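Local structure of pre-crRNA processing endonuclease (Streptococcus pyogenes serotype M1, 3VZH) at residues Y4-F9 and E122-E126; R39-N43 and I58-V62; Y51-F55 and L112-R116; S128-G132 and L147-I151; F174-A178 and K204-C209. The protein is a Cas5d-type endoribonuclease that probably processes precursor CRISPR transcripts into CRISPR RNA for antiviral defence. All coordinates share one frame; numbering follows the deposited sequence.

Interaction 1: Y4-F9 and E122-E126; sequences YRSRDF and EAIME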
# COMPACT_ATOMS: atom_id res chain seq x y z
N TYR A 4 -5.91 5.24 -19.91
CA TYR A 4 -4.98 4.12 -19.90
C TYR A 4 -4.87 3.58 -18.43
O TYR A 4 -4.88 4.36 -17.48
CB TYR A 4 -3.58 4.57 -20.34
CG TYR A 4 -2.53 3.58 -19.99
CD1 TYR A 4 -1.74 3.74 -18.85
CD2 TYR A 4 -2.40 2.38 -20.72
CE1 TYR A 4 -0.76 2.81 -18.52
CE2 TYR A 4 -1.49 1.41 -20.37
CZ TYR A 4 -0.68 1.62 -19.26
OH TYR A 4 0.29 0.70 -18.93
N ARG A 5 -4.89 2.26 -18.27
CA ARG A 5 -4.37 1.71 -17.01
C ARG A 5 -3.58 0.48 -17.33
O ARG A 5 -3.93 -0.31 -18.26
CB ARG A 5 -5.48 1.42 -15.99
CG ARG A 5 -6.54 0.51 -16.57
CD ARG A 5 -7.24 -0.34 -15.50
NE ARG A 5 -6.32 -1.39 -15.08
CZ ARG A 5 -6.43 -2.15 -13.99
NH1 ARG A 5 -7.44 -1.98 -13.14
NH2 ARG A 5 -5.47 -3.05 -13.74
N SER A 6 -2.54 0.26 -16.55
CA SER A 6 -1.66 -0.93 -16.70
C SER A 6 -2.38 -2.21 -16.35
O SER A 6 -3.47 -2.19 -15.73
CB SER A 6 -0.38 -0.84 -15.84
OG SER A 6 -0.67 -1.11 -14.48
N ARG A 7 -1.73 -3.35 -16.66
CA ARG A 7 -2.15 -4.55 -16.01
C ARG A 7 -2.10 -4.45 -14.46
O ARG A 7 -1.44 -3.54 -13.91
CB ARG A 7 -1.32 -5.76 -16.46
CG ARG A 7 0.09 -5.75 -15.93
CD ARG A 7 0.68 -7.09 -16.36
NE ARG A 7 2.05 -7.39 -16.00
CZ ARG A 7 2.44 -8.03 -14.87
NH1 ARG A 7 1.59 -8.31 -13.86
NH2 ARG A 7 3.73 -8.37 -14.73
N ASP A 8 -2.84 -5.39 -13.81
CA ASP A 8 -2.61 -5.60 -12.35
C ASP A 8 -1.23 -6.17 -12.10
O ASP A 8 -0.81 -7.14 -12.79
CB ASP A 8 -3.69 -6.52 -11.76
CG ASP A 8 -5.07 -5.87 -11.78
OD1 ASP A 8 -5.16 -4.66 -11.49
OD2 ASP A 8 -6.04 -6.60 -12.12
N PHE A 9 -0.57 -5.64 -11.06
CA PHE A 9 0.66 -6.23 -10.54
C PHE A 9 0.37 -6.67 -9.13
O PHE A 9 -0.54 -6.12 -8.47
CB PHE A 9 1.77 -5.13 -10.46
CG PHE A 9 2.21 -4.68 -11.82
CD1 PHE A 9 3.18 -5.43 -12.49
CD2 PHE A 9 1.68 -3.51 -12.41
CE1 PHE A 9 3.59 -5.07 -13.75
CE2 PHE A 9 2.09 -3.13 -13.68
CZ PHE A 9 3.04 -3.92 -14.34
N GLU A 122 5.56 -1.03 -17.96
CA GLU A 122 5.17 -2.38 -17.48
C GLU A 122 6.35 -3.34 -17.34
O GLU A 122 6.44 -4.05 -16.32
CB GLU A 122 4.06 -3.03 -18.33
CG GLU A 122 2.68 -2.38 -18.24
CD GLU A 122 1.58 -3.32 -18.74
OE1 GLU A 122 0.39 -3.07 -18.51
OE2 GLU A 122 1.91 -4.35 -19.38
N ALA A 123 7.30 -3.29 -18.28
CA ALA A 123 8.50 -4.16 -18.20
C ALA A 123 9.40 -3.85 -17.03
O ALA A 123 9.85 -4.74 -16.29
CB ALA A 123 9.28 -4.18 -19.54
N ILE A 124 9.63 -2.55 -16.84
CA ILE A 124 10.42 -2.10 -15.73
C ILE A 124 9.76 -2.41 -14.41
O ILE A 124 10.45 -2.81 -13.44
CB ILE A 124 10.72 -0.61 -15.88
CG1 ILE A 124 11.54 -0.45 -17.17
CG2 ILE A 124 11.57 -0.09 -14.71
CD1 ILE A 124 11.99 0.97 -17.40
N MET A 125 8.43 -2.23 -14.34
CA MET A 125 7.73 -2.56 -13.12
C MET A 125 7.90 -4.07 -12.81
O MET A 125 8.22 -4.42 -11.69
CB MET A 125 6.23 -2.18 -13.26
CG MET A 125 5.45 -2.45 -11.95
SD MET A 125 5.96 -1.46 -10.51
CE MET A 125 5.25 0.18 -10.84
N GLU A 126 7.66 -4.94 -13.78
CA GLU A 126 7.91 -6.35 -13.52
C GLU A 126 9.33 -6.69 -13.04
O GLU A 126 9.50 -7.48 -12.07
CB GLU A 126 7.60 -7.19 -14.74
CG GLU A 126 6.33 -6.85 -15.39
CD GLU A 126 6.15 -7.68 -16.67
OE1 GLU A 126 4.98 -7.99 -16.98
OE2 GLU A 126 7.15 -8.00 -17.37
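A salt bridge, a backbone-to-carboxylate hydrogen bond and an aromatic contact fasten Arg7, in the loop before strand 9-15, and Phe9, which begins that strand, onto Glu122, Met125 and Glu126 of helix 118-130, the second helix of a ferredoxin-like (RRM) domain. Phe9 lies in the middle. Met125 CG sits squarely over one face of its ring, 3.5 Å from the centroid, and Met125 SD follows above the same face, 5.1 Å from the Phe9 centroid, a distant Met-aromatic contact. The opposite face carries Arg7 CG, and Glu126 CG comes in at the ring edge, 3.7 Å from Phe9 CE1. The extended Arg7 chain carries its guanidinium past CG until one face lies over Phe9 CE1, 3.3 Å from its plane, while the NE/NH2 edge meets Glu126. Arg7 NH2 donates to Glu126 OE1 over 2.6 Å, close to the guanidinium plane, and NE adds a weak second bond. Glu122 takes the main chain: Arg7 N points almost straight at its OE1 (2.8 Å, 171° at the hydrogen). Behind the loop, strand 95-105 pairs with Ser6 and Phe9 through the backbone, while Met125 continues towards Phe55 and Asn57 of strand 55-64.

Interaction 2: R39-N43 and I58-V62; sequences RQALN and IVTEV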
# COMPACT_ATOMS: atom_id res chain seq x y z
N ARG A 39 -3.71 2.95 3.23
CA ARG A 39 -3.49 3.08 1.79
C ARG A 39 -2.21 3.87 1.53
O ARG A 39 -1.37 3.49 0.66
CB ARG A 39 -4.65 3.68 1.05
CG ARG A 39 -4.57 3.23 -0.42
CD ARG A 39 -5.08 4.26 -1.40
NE ARG A 39 -5.60 3.55 -2.55
CZ ARG A 39 -6.27 4.12 -3.52
NH1 ARG A 39 -6.45 5.44 -3.50
NH2 ARG A 39 -6.75 3.36 -4.50
N GLN A 40 -2.09 4.95 2.29
CA GLN A 40 -0.82 5.78 2.21
C GLN A 40 0.48 4.94 2.37
O GLN A 40 1.41 5.09 1.58
CB GLN A 40 -0.81 6.95 3.17
CG GLN A 40 0.26 8.03 2.84
CD GLN A 40 -0.15 8.92 1.64
OE1 GLN A 40 -0.67 10.05 1.81
NE2 GLN A 40 0.11 8.43 0.40
N ALA A 41 0.57 4.06 3.37
CA ALA A 41 1.79 3.32 3.58
C ALA A 41 1.96 2.37 2.39
O ALA A 41 3.11 2.13 1.95
CB ALA A 41 1.68 2.45 4.81
N LEU A 42 0.86 1.81 1.89
CA LEU A 42 1.00 0.92 0.75
C LEU A 42 1.43 1.63 -0.55
O LEU A 42 2.29 1.06 -1.30
CB LEU A 42 -0.28 0.10 0.43
CG LEU A 42 -0.74 -0.68 1.65
CD1 LEU A 42 -1.98 -1.53 1.33
CD2 LEU A 42 0.38 -1.67 2.01
N ASN A 43 0.89 2.84 -0.75
CA ASN A 43 1.32 3.75 -1.84
C ASN A 43 2.87 3.94 -1.72
O ASN A 43 3.55 3.92 -2.73
CB ASN A 43 0.69 5.15 -1.70
CG ASN A 43 -0.80 5.13 -2.02
OD1 ASN A 43 -1.29 4.17 -2.62
ND2 ASN A 43 -1.52 6.17 -1.60
N ILE A 58 -1.56 3.05 -8.25
CA ILE A 58 -2.90 2.98 -7.65
C ILE A 58 -3.02 1.66 -6.94
O ILE A 58 -3.16 0.59 -7.61
CB ILE A 58 -4.01 3.04 -8.72
CG1 ILE A 58 -3.94 4.32 -9.62
CG2 ILE A 58 -5.39 2.99 -8.04
CD1 ILE A 58 -3.81 5.63 -8.85
N VAL A 59 -3.00 1.70 -5.62
CA VAL A 59 -3.11 0.44 -4.84
C VAL A 59 -4.60 0.13 -4.71
O VAL A 59 -5.37 0.97 -4.19
CB VAL A 59 -2.46 0.53 -3.43
CG1 VAL A 59 -2.81 -0.75 -2.62
CG2 VAL A 59 -0.90 0.62 -3.58
N THR A 60 -5.03 -1.04 -5.15
CA THR A 60 -6.50 -1.27 -5.14
C THR A 60 -6.96 -2.25 -4.07
O THR A 60 -8.15 -2.24 -3.65
CB THR A 60 -7.03 -1.77 -6.49
OG1 THR A 60 -6.39 -3.01 -6.84
CG2 THR A 60 -6.81 -0.68 -7.56
N GLU A 61 -6.06 -3.12 -3.62
CA GLU A 61 -6.45 -4.20 -2.72
C GLU A 61 -5.24 -4.68 -1.92
O GLU A 61 -4.09 -4.66 -2.46
CB GLU A 61 -7.09 -5.34 -3.47
CG GLU A 61 -7.93 -6.22 -2.56
CD GLU A 61 -8.72 -7.22 -3.37
OE1 GLU A 61 -8.15 -8.19 -3.83
OE2 GLU A 61 -9.93 -7.00 -3.55
N VAL A 62 -5.45 -5.03 -0.66
CA VAL A 62 -4.38 -5.76 0.11
C VAL A 62 -4.93 -6.95 0.84
O VAL A 62 -6.11 -6.92 1.26
CB VAL A 62 -3.65 -4.81 1.10
CG1 VAL A 62 -4.61 -4.18 2.19
CG2 VAL A 62 -2.48 -5.54 1.81
O HOH W 1 -2.87 4.24 -4.59
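Val59 gives the most surface to this contact, its isopropyl group directed up at Leu42 and Asn43 on the underside of helix 39-49. CG1, anti to the backbone N (chi1 172°), comes 4.1 Å from Leu42 CB, while CG2 approaches Asn43 OD1 at 3.7 Å. Leu42 spans the distance to the next inward residue of the strand: its CD1 rests against Val62 CB at 3.7 Å, the two side chains at about a right angle. That inward pair, Val59 and Val62, is three residues apart instead of two, since Thr60 and Glu61 both face Lys100 in a classic beta bulge and both turn their side chains from the helix. The packing is that of a ferredoxin-like domain, where the first helix lies across the antiparallel sheet; here the segment axes pass 8.7 Å apart at 124°. Arg39, one helical turn before Asn43, contributes the polar part. It grips Val59 O side-on with two nitrogens: NE lies in the carbonyl plane, whereas NH2, 2.8 Å from that oxygen, is tilted out of it. A water over the guanidinium face donates to Asn43 OD1 and accepts from Val59 N, the latter 2.7 Å away, so both backbone polar atoms of Val59 are engaged from the helix side. His175 of strand 173-178 packs against Arg39 beyond.

Interaction 3: Y51-F55 and L112-R116; sequences YKPTF and LNSDR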
# COMPACT_ATOMS: atom_id res chain seq x y z
N TYR A 51 9.07 4.11 -9.23
CA TYR A 51 8.40 5.42 -9.24
C TYR A 51 8.87 6.19 -10.47
O TYR A 51 10.10 6.24 -10.75
CB TYR A 51 8.77 6.27 -7.99
CG TYR A 51 8.11 7.61 -8.14
CD1 TYR A 51 6.75 7.76 -7.88
CD2 TYR A 51 8.80 8.70 -8.63
CE1 TYR A 51 6.11 8.97 -8.11
CE2 TYR A 51 8.17 9.91 -8.88
CZ TYR A 51 6.81 10.03 -8.56
OH TYR A 51 6.09 11.21 -8.75
N LYS A 52 7.94 6.76 -11.23
CA LYS A 52 8.28 7.80 -12.24
C LYS A 52 7.21 8.86 -12.17
O LYS A 52 6.05 8.52 -11.89
CB LYS A 52 8.34 7.19 -13.66
CG LYS A 52 9.51 6.29 -13.94
CD LYS A 52 10.81 6.98 -13.99
CE LYS A 52 11.04 7.50 -15.40
NZ LYS A 52 12.25 8.34 -15.54
N PRO A 53 7.56 10.14 -12.38
CA PRO A 53 6.55 11.18 -12.38
C PRO A 53 5.59 10.99 -13.57
O PRO A 53 4.48 11.54 -13.58
CB PRO A 53 7.39 12.45 -12.56
CG PRO A 53 8.67 11.99 -13.21
CD PRO A 53 8.92 10.65 -12.60
N THR A 54 5.94 10.11 -14.49
CA THR A 54 5.10 9.90 -15.70
C THR A 54 3.79 9.20 -15.35
O THR A 54 2.77 9.43 -16.00
CB THR A 54 5.82 8.96 -16.69
OG1 THR A 54 7.12 9.54 -16.97
CG2 THR A 54 5.11 8.97 -18.04
N PHE A 55 3.84 8.32 -14.33
CA PHE A 55 2.63 7.62 -13.93
C PHE A 55 2.41 7.68 -12.40
O PHE A 55 3.28 8.19 -11.61
CB PHE A 55 2.69 6.14 -14.45
CG PHE A 55 3.85 5.31 -13.84
CD1 PHE A 55 5.09 5.16 -14.56
CD2 PHE A 55 3.71 4.65 -12.59
CE1 PHE A 55 6.14 4.40 -14.02
CE2 PHE A 55 4.76 3.90 -12.04
CZ PHE A 55 5.98 3.78 -12.76
N LEU A 112 5.17 15.17 -19.57
CA LEU A 112 5.84 13.91 -19.78
C LEU A 112 5.08 13.03 -20.73
O LEU A 112 5.27 11.85 -20.76
CB LEU A 112 6.04 13.18 -18.45
CG LEU A 112 6.89 13.89 -17.44
CD1 LEU A 112 6.95 13.02 -16.19
CD2 LEU A 112 8.26 14.15 -18.09
N ASN A 113 4.33 13.63 -21.62
CA ASN A 113 3.57 12.83 -22.57
C ASN A 113 4.42 11.86 -23.42
O ASN A 113 3.99 10.75 -23.70
CB ASN A 113 2.69 13.78 -23.44
CG ASN A 113 1.58 13.05 -24.15
OD1 ASN A 113 1.69 12.79 -25.35
ND2 ASN A 113 0.56 12.67 -23.43
N SER A 114 5.63 12.26 -23.82
CA SER A 114 6.48 11.38 -24.69
C SER A 114 7.00 10.12 -24.01
O SER A 114 7.37 9.12 -24.67
CB SER A 114 7.63 12.19 -25.32
OG SER A 114 8.57 12.55 -24.32
N ASP A 115 6.92 10.14 -22.66
CA ASP A 115 7.35 9.01 -21.82
C ASP A 115 6.17 8.08 -21.48
O ASP A 115 6.36 7.12 -20.70
CB ASP A 115 7.98 9.46 -20.52
CG ASP A 115 8.81 8.35 -19.85
OD1 ASP A 115 9.56 7.62 -20.55
OD2 ASP A 115 8.67 8.16 -18.62
N ARG A 116 4.98 8.41 -22.00
CA ARG A 116 3.79 7.53 -21.70
C ARG A 116 3.83 6.27 -22.54
O ARG A 116 3.04 6.11 -23.52
CB ARG A 116 2.44 8.27 -21.87
CG ARG A 116 2.28 9.40 -20.88
CD ARG A 116 0.97 10.12 -20.99
NE ARG A 116 0.89 11.15 -19.97
CZ ARG A 116 -0.21 11.81 -19.62
NH1 ARG A 116 -1.32 11.65 -20.34
NH2 ARG A 116 -0.19 12.69 -18.63
O HOH W 2 2.53 11.77 -17.67
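Thr54, in a type I beta turn running from Lys52 to Phe55, fits against Leu112 and against Asp115, which belongs to the 3-10 turn at residues 113-115. The two turns belong to the surface connections of the ferredoxin-like domain: one leads from the first helix into strand 55-64, the other from strand 95-105 into helix 118-130. The direct polar link is a single hydrogen bond, Thr54 OG1 to Asp115 OD2, at 2.7 Å. It uses the anti lone pair of OD2, the one turned away from OD1, and the other carboxylate oxygen has a salt bridge to Lys120. Opposite charge adds a looser element, as Lys52 NZ stays 4.7 Å from Asp115 OD2, too far for a salt bridge.

Apolar contact is made mainly by one methyl group. Leu112 CD1 sits against the ring of Pro53, 3.6 Å from its CG, and also against the start of the next residue, 3.5 Å from Thr54 N. With chi1 at -55°, Thr54 sends its two branches to different partners, the hydroxyl to the carboxylate and the CG2 methyl to the backbone beside it. That methyl comes 3.5 Å from Asp115 O and 4.0 Å from Arg116 CG. Neighbouring Trp105 of strand 95-105 packs on both Thr54 and Arg116. Water supplies the remaining link: a molecule in the guanidinium plane of Arg116 accepts from NE at 2.9 Å and lies the same distance from Thr54 O.

Interaction 4: S128-G132 and L147-I151; sequences SIRKG and LVDDI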
# COMPACT_ATOMS: atom_id res chain seq x y z
N SER A 128 11.48 -4.62 -11.62
CA SER A 128 11.66 -3.97 -10.29
C SER A 128 11.06 -4.81 -9.18
O SER A 128 11.72 -5.03 -8.14
CB SER A 128 11.06 -2.57 -10.32
OG SER A 128 11.70 -1.82 -11.33
N ILE A 129 9.88 -5.38 -9.42
CA ILE A 129 9.27 -6.26 -8.45
C ILE A 129 10.16 -7.49 -8.20
O ILE A 129 10.44 -7.85 -7.02
CB ILE A 129 7.86 -6.72 -8.90
CG1 ILE A 129 6.83 -5.55 -8.72
CG2 ILE A 129 7.48 -7.98 -8.13
CD1 ILE A 129 5.53 -5.64 -9.49
N ARG A 130 10.59 -8.09 -9.29
CA ARG A 130 11.37 -9.31 -9.20
C ARG A 130 12.66 -9.15 -8.40
O ARG A 130 13.10 -10.11 -7.72
CB ARG A 130 11.67 -9.87 -10.60
CG ARG A 130 12.27 -11.29 -10.54
CD ARG A 130 11.92 -12.12 -11.77
NE ARG A 130 10.45 -12.29 -11.99
CZ ARG A 130 9.97 -12.77 -13.12
NH1 ARG A 130 10.82 -13.11 -14.11
NH2 ARG A 130 8.68 -12.97 -13.32
N LYS A 131 13.28 -7.97 -8.43
CA LYS A 131 14.55 -7.80 -7.72
C LYS A 131 14.36 -7.06 -6.37
O LYS A 131 15.31 -6.61 -5.76
CB LYS A 131 15.54 -7.09 -8.65
CG LYS A 131 15.21 -5.63 -8.90
CD LYS A 131 16.23 -4.92 -9.79
CE LYS A 131 16.23 -3.47 -9.36
NZ LYS A 131 16.58 -3.29 -7.91
N GLY A 132 13.08 -6.99 -5.91
CA GLY A 132 12.79 -6.59 -4.60
C GLY A 132 12.69 -5.06 -4.47
O GLY A 132 12.74 -4.52 -3.35
N LEU A 147 10.51 -6.63 2.95
CA LEU A 147 11.06 -7.44 1.87
C LEU A 147 9.97 -7.55 0.84
O LEU A 147 8.83 -7.96 1.19
CB LEU A 147 11.36 -8.83 2.40
CG LEU A 147 11.58 -9.94 1.36
CD1 LEU A 147 12.86 -9.55 0.60
CD2 LEU A 147 11.71 -11.31 2.07
N VAL A 148 10.28 -7.23 -0.42
CA VAL A 148 9.30 -7.31 -1.51
C VAL A 148 9.68 -8.54 -2.36
O VAL A 148 10.88 -8.68 -2.75
CB VAL A 148 9.39 -6.07 -2.42
CG1 VAL A 148 8.66 -6.28 -3.75
CG2 VAL A 148 8.67 -4.92 -1.69
N ASP A 149 8.73 -9.41 -2.62
CA ASP A 149 8.96 -10.47 -3.60
C ASP A 149 7.83 -10.57 -4.63
O ASP A 149 6.66 -10.20 -4.39
CB ASP A 149 9.15 -11.86 -2.92
CG ASP A 149 10.61 -12.09 -2.43
OD1 ASP A 149 11.57 -11.83 -3.19
OD2 ASP A 149 10.78 -12.49 -1.28
N ASP A 150 8.20 -11.12 -5.78
CA ASP A 150 7.32 -11.30 -6.91
C ASP A 150 6.29 -12.42 -6.65
O ASP A 150 6.65 -13.52 -6.14
CB ASP A 150 8.19 -11.74 -8.10
CG ASP A 150 7.45 -11.54 -9.45
OD1 ASP A 150 8.12 -11.72 -10.47
OD2 ASP A 150 6.23 -11.06 -9.45
N ILE A 151 5.00 -12.11 -6.83
CA ILE A 151 4.02 -13.25 -6.88
C ILE A 151 3.15 -13.03 -8.13
O ILE A 151 3.12 -11.94 -8.63
CB ILE A 151 3.12 -13.28 -5.65
CG1 ILE A 151 2.34 -11.95 -5.49
CG2 ILE A 151 3.97 -13.62 -4.39
CD1 ILE A 151 1.24 -12.00 -4.38
O HOH W 3 10.99 -11.91 -5.95
O HOH W 4 12.85 -6.05 -0.99
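A Schellman motif closes helix 118-130, and its glycine, Gly132, is set directly against Val148 of strand 147-150. Gly132 N returns to Ile129 O and Gly133 N to Ser128 O, with Gly132 at positive phi (85°). The turn brings Gly132 CA to 3.4 Å from Val148 O in a CA-H...O contact. Beside it a water accepts from Val148 N and donates to Gly132 O, 2.8 Å away. In the ferredoxin-like fold this is where the second beta-alpha-beta crossover returns to the sheet, strand 147-150 pairing with strand 9-15 at the edge. One turn back along the helix, Ile129 lays its CG2 methyl on Asp150, 3.5 Å from CA. The Asp150 carboxylate, its CG anti to the backbone N (chi1 -162°), extends past that methyl to Arg130. There a salt bridge forms: Arg130 bends at chi3 and presents the NE edge of its guanidinium, NE lying 2.8 Å from Asp150 OD1 and NH2 3.2 Å from it. Both nitrogens meet this one oxygen nearly along its C-O direction and within the guanidinium plane, with the two planes 32° apart. A second water donates to Asp149 OD1 at 2.8 Å and accepts from Asp150 N, with a longer bond to Arg130 O.

Interaction 5: F174-A178 and K204-C209; sequences FHSFA and KAQSEC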
# COMPACT_ATOMS: atom_id res chain seq x y z
N PHE A 174 -6.99 6.58 8.81
CA PHE A 174 -6.32 7.41 7.80
C PHE A 174 -6.23 6.66 6.47
O PHE A 174 -5.89 5.46 6.42
CB PHE A 174 -4.94 7.81 8.31
CG PHE A 174 -4.17 8.65 7.36
CD1 PHE A 174 -3.04 8.13 6.75
CD2 PHE A 174 -4.56 9.95 7.05
CE1 PHE A 174 -2.30 8.90 5.82
CE2 PHE A 174 -3.82 10.74 6.15
CZ PHE A 174 -2.68 10.20 5.53
N HIS A 175 -6.59 7.36 5.38
CA HIS A 175 -6.54 6.80 4.03
C HIS A 175 -5.32 7.39 3.34
O HIS A 175 -4.38 6.67 3.03
CB HIS A 175 -7.79 7.22 3.28
CG HIS A 175 -7.89 6.71 1.85
ND1 HIS A 175 -7.31 7.34 0.80
CD2 HIS A 175 -8.62 5.63 1.32
CE1 HIS A 175 -7.64 6.66 -0.34
NE2 HIS A 175 -8.46 5.65 -0.02
N SER A 176 -5.33 8.71 3.10
CA SER A 176 -4.20 9.36 2.43
C SER A 176 -4.35 10.86 2.46
O SER A 176 -5.40 11.37 2.85
CB SER A 176 -4.05 8.89 0.98
OG SER A 176 -5.27 8.89 0.27
N PHE A 177 -3.27 11.56 2.15
CA PHE A 177 -3.33 12.98 1.87
C PHE A 177 -3.56 13.31 0.40
O PHE A 177 -3.17 12.52 -0.48
CB PHE A 177 -2.00 13.64 2.23
CG PHE A 177 -1.73 13.70 3.69
CD1 PHE A 177 -2.45 14.56 4.51
CD2 PHE A 177 -0.68 12.96 4.23
CE1 PHE A 177 -2.18 14.65 5.86
CE2 PHE A 177 -0.38 13.06 5.57
CZ PHE A 177 -1.14 13.90 6.39
N ALA A 178 -4.14 14.51 0.18
CA ALA A 178 -4.17 15.22 -1.11
C ALA A 178 -3.19 16.42 -1.05
O ALA A 178 -3.20 17.20 -0.08
CB ALA A 178 -5.57 15.72 -1.45
N LYS A 204 -11.16 2.19 -1.17
CA LYS A 204 -11.96 3.24 -1.80
C LYS A 204 -11.00 4.26 -2.42
O LYS A 204 -9.83 4.40 -2.01
CB LYS A 204 -12.86 3.94 -0.74
CG LYS A 204 -14.02 3.06 -0.25
CD LYS A 204 -15.07 3.81 0.56
CE LYS A 204 -16.28 2.90 0.58
NZ LYS A 204 -16.98 2.87 1.87
N ALA A 205 -11.47 4.98 -3.42
CA ALA A 205 -10.69 6.08 -3.94
C ALA A 205 -10.77 7.23 -2.92
O ALA A 205 -11.69 7.29 -2.07
CB ALA A 205 -11.19 6.54 -5.30
N GLN A 206 -9.79 8.12 -2.96
CA GLN A 206 -9.79 9.19 -1.99
C GLN A 206 -11.15 9.86 -1.95
O GLN A 206 -11.66 10.20 -0.87
CB GLN A 206 -8.75 10.27 -2.38
CG GLN A 206 -7.33 10.02 -1.93
CD GLN A 206 -6.46 11.29 -2.10
OE1 GLN A 206 -6.79 12.22 -2.85
NE2 GLN A 206 -5.34 11.31 -1.41
N SER A 207 -11.70 10.17 -3.12
CA SER A 207 -12.87 11.07 -3.17
C SER A 207 -14.11 10.33 -2.64
O SER A 207 -15.15 10.95 -2.38
CB SER A 207 -13.07 11.64 -4.59
OG SER A 207 -13.40 10.57 -5.44
N GLU A 208 -14.01 9.00 -2.48
CA GLU A 208 -15.13 8.22 -1.96
C GLU A 208 -15.05 8.02 -0.40
O GLU A 208 -15.86 7.25 0.19
CB GLU A 208 -15.08 6.82 -2.58
CG GLU A 208 -15.49 6.82 -4.05
CD GLU A 208 -14.93 5.63 -4.80
OE1 GLU A 208 -14.39 4.67 -4.18
OE2 GLU A 208 -14.99 5.71 -6.05
N CYS A 209 -14.06 8.65 0.23
CA CYS A 209 -13.85 8.46 1.68
C CYS A 209 -14.98 9.12 2.51
O CYS A 209 -15.60 10.10 2.07
CB CYS A 209 -12.50 9.02 2.13
SG CYS A 209 -11.10 7.91 1.68
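The imidazole of His175 stands with its NE2 edge towards Lys204 and one face under the thiol of Cys209. NE2 donates to Lys204 O over 2.7 Å at 161°, a nearly straight bond with the oxygen close to the ring plane; seen from the acceptor, though, the nitrogen lies well above the carbonyl plane. Cys209 SG is 3.6 Å from the ring centroid, displaced towards the CG-CD2 side. ND1 is hydrogen-bonded in the plane to Ser176 OG, and the ring, held at both nitrogens, is fixed in its rotation. Neighbours along a strand normally point to opposite sides, but His175 and Ser176 form a classic beta bulge facing Tyr190, and both direct their side chains at the 204-209 segment. That segment is a break in strand 200-213, with a 3-10 turn at 206-208, and strand 188-197 pairs with both strands in the C-terminal part of the antiparallel sheet. Gln206 reaches back from this turn with its chain extended beyond CG. Its amide, 55° from the imidazole plane, donates from NE2 to Ser176 OG at 2.9 Å, the hydroxyl oxygen lying almost in the amide plane. The same nitrogen makes a weak, bent bond to Phe177 O (2.7 Å). Gln206 CG passes 3.7 Å from His175 CE1, and OE1 comes to 4.0 Å from Ala178 CB.

Interaction 2 lies nearest the centre of the chain, placing the first helix on the sheet through valines, a leucine and an arginine bound to a strand carbonyl; it and interactions 1, 4 and 5 are partly buried, whereas interaction 3 is a surface contact. Interactions 1 and 4 share helix 118-130, each combining apolar packing with an arginine-carboxylate salt bridge, and meet where Phe9 touches Ile129. Met125 likewise joins interaction 1 to interaction 3 through Phe55. Gln40 and Arg39 carry interaction 2 over to interaction 5, where histidine, serine and glutamine side chains bond to one another and to backbone carbonyls, with no salt bridge across the contact. Interactions 4 and 5 lie on opposite sides of the chain's centre.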